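PDB 5JBD: inactive glucansucrase from Lactobacillus reuteri, which is an inactive glucansucrase-type member of glycoside hydrolase family 70, built round a TIM-barrel domain, and carries a calcium ion. Local coordinates for residues 496-501 against 516-521. Numbering follows the deposited sequence.
Sequences FVSGGQ and YGKGVV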
loop_
_atom_site.group_PDB
_atom_site.type_symbol
_atom_site.label_atom_id
_atom_site.label_comp_id
_atom_site.label_asym_id
_atom_site.label_seq_id
_atom_site.Cartn_x
_atom_site.Cartn_y
_atom_site.Cartn_z
ATOM N N PHE A 496 -15.067 12.968 28.238
ATOM C CA PHE A 496 -14.267 12.962 29.458
ATOM C C PHE A 496 -12.757 13.151 29.329
ATOM O O PHE A 496 -12.144 13.650 30.268
ATOM C CB PHE A 496 -14.538 11.661 30.238
ATOM C CG PHE A 496 -15.965 11.505 30.698
ATOM C CD1 PHE A 496 -16.500 12.365 31.659
ATOM C CD2 PHE A 496 -16.756 10.473 30.209
ATOM C CE1 PHE A 496 -17.803 12.210 32.092
ATOM C CE2 PHE A 496 -18.072 10.324 30.638
ATOM C CZ PHE A 496 -18.595 11.186 31.580
ATOM N N VAL A 497 -12.170 12.772 28.198
ATOM C CA VAL A 497 -10.715 12.657 28.096
ATOM C C VAL A 497 -10.060 14.010 27.771
ATOM O O VAL A 497 -10.186 14.524 26.658
ATOM C CB VAL A 497 -10.337 11.557 27.093
ATOM C CG1 VAL A 497 -8.856 11.571 26.769
ATOM C CG2 VAL A 497 -10.754 10.207 27.643
ATOM N N SER A 498 -9.395 14.580 28.779
ATOM C CA SER A 498 -8.646 15.831 28.648
ATOM C C SER A 498 -7.762 15.999 29.886
ATOM O O SER A 498 -7.920 15.256 30.849
ATOM C CB SER A 498 -9.583 17.035 28.481
ATOM O OG SER A 498 -8.881 18.228 28.158
ATOM N N GLY A 499 -6.832 16.952 29.832
ATOM C CA GLY A 499 -5.941 17.258 30.957
ATOM C C GLY A 499 -4.670 16.445 30.969
ATOM O O GLY A 499 -4.391 15.697 30.027
ATOM N N GLY A 500 -3.892 16.617 32.046
ATOM C CA GLY A 500 -2.662 15.874 32.255
ATOM C C GLY A 500 -2.896 14.382 32.334
ATOM O O GLY A 500 -4.021 13.926 32.519
ATOM N N GLN A 501 -1.823 13.618 32.150
ATOM C CA GLN A 501 -1.887 12.167 32.230
ATOM C C GLN A 501 -0.784 11.649 33.133
ATOM O O GLN A 501 0.367 12.090 33.030
ATOM C CB GLN A 501 -1.712 11.515 30.854
ATOM C CG GLN A 501 -1.790 9.988 30.895
ATOM C CD GLN A 501 -1.768 9.355 29.519
ATOM O OE1 GLN A 501 -1.446 10.014 28.535
ATOM N NE2 GLN A 501 -2.118 8.076 29.439
ATOM N N TYR A 516 -6.650 13.892 34.085
ATOM C CA TYR A 516 -7.122 14.739 35.199
ATOM C C TYR A 516 -8.312 15.630 34.851
ATOM O O TYR A 516 -8.957 16.148 35.762
ATOM C CB TYR A 516 -5.969 15.579 35.783
ATOM C CG TYR A 516 -4.894 14.719 36.396
ATOM C CD1 TYR A 516 -5.141 14.004 37.569
ATOM C CD2 TYR A 516 -3.649 14.594 35.809
ATOM C CE1 TYR A 516 -4.183 13.167 38.127
ATOM C CE2 TYR A 516 -2.663 13.788 36.383
ATOM C CZ TYR A 516 -2.942 13.074 37.539
ATOM O OH TYR A 516 -1.985 12.264 38.115
ATOM N N GLY A 517 -8.615 15.793 33.559
ATOM C CA GLY A 517 -9.790 16.559 33.122
ATOM C C GLY A 517 -9.426 17.854 32.408
ATOM O O GLY A 517 -8.289 18.342 32.499
ATOM N N LYS A 518 -10.400 18.413 31.699
ATOM C CA LYS A 518 -10.177 19.635 30.927
ATOM C C LYS A 518 -9.776 20.775 31.864
ATOM O O LYS A 518 -10.436 21.016 32.870
ATOM C CB LYS A 518 -11.417 20.022 30.117
ATOM C CG LYS A 518 -11.108 21.098 29.088
ATOM C CD LYS A 518 -12.328 21.568 28.335
ATOM C CE LYS A 518 -11.940 22.715 27.408
ATOM N NZ LYS A 518 -13.150 23.291 26.788
ATOM N N GLY A 519 -8.673 21.450 31.541
ATOM C CA GLY A 519 -8.139 22.519 32.396
ATOM C C GLY A 519 -7.511 22.056 33.712
ATOM O O GLY A 519 -7.332 22.864 34.611
ATOM N N VAL A 520 -7.177 20.764 33.818
ATOM C CA VAL A 520 -6.526 20.208 35.019
ATOM C C VAL A 520 -5.176 19.697 34.568
ATOM O O VAL A 520 -5.068 18.622 33.980
ATOM C CB VAL A 520 -7.354 19.078 35.668
ATOM C CG1 VAL A 520 -6.817 18.773 37.054
ATOM C CG2 VAL A 520 -8.822 19.486 35.755
ATOM N N VAL A 521 -4.149 20.486 34.859
ATOM C CA VAL A 521 -2.802 20.240 34.350
ATOM C C VAL A 521 -2.153 18.988 34.945
ATOM O O VAL A 521 -1.506 18.230 34.224
ATOM C CB VAL A 521 -1.911 21.491 34.572
ATOM C CG1 VAL A 521 -0.434 21.169 34.404
ATOM C CG2 VAL A 521 -2.336 22.594 33.603
HETATM O O HOH W 1 -7.249 20.676 29.187
#
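Tyr516 meets Gly500 twice. Its backbone N donates to Gly500 O (3.1 Å), the donor tilted from the carbonyl plane. Its ring, with CG beside the backbone N (chi1 -64°), turns its edge to Gly500 CA in the ring plane. Ring atom CD2 of Tyr516 lies 3.4 Å from Gly500 O, and the ring hydroxyl bonds to Thr502 OG1 on strand 501-505. Gly517 N reaches Ser498 O at 2.8 Å, a bent bond whose donor stands 41° out of the carbonyl plane. Gly517 O serves both segments: it takes Val520 N, closing a type II beta turn from Gly517 to Val520, and lies only 3.0 Å from Gly499 CA in a CA-H...O contact. Gly499 CA is wedged between this oxygen and Val520 O. The turn follows strand 510-515 and packs on the link from helix 483-496 to strand 501-505, at the base of the hairpin those two antiparallel strands form. Lys518 lays CA and CB against the Ser498 hydroxyl, OG to CA 3.4 Å, while its extended chain runs on to a long, weak ion pair with Asp529. A water accepts from Gly519 N and also bonds Ser498 OG, which is anti to its own backbone N. Val520 O accepts Gly500 N at 3.0 Å, nearly straight (170°) and in the carbonyl plane. Val521 O approaches Gly500 CA at 3.3 Å in a second CA-H...O contact.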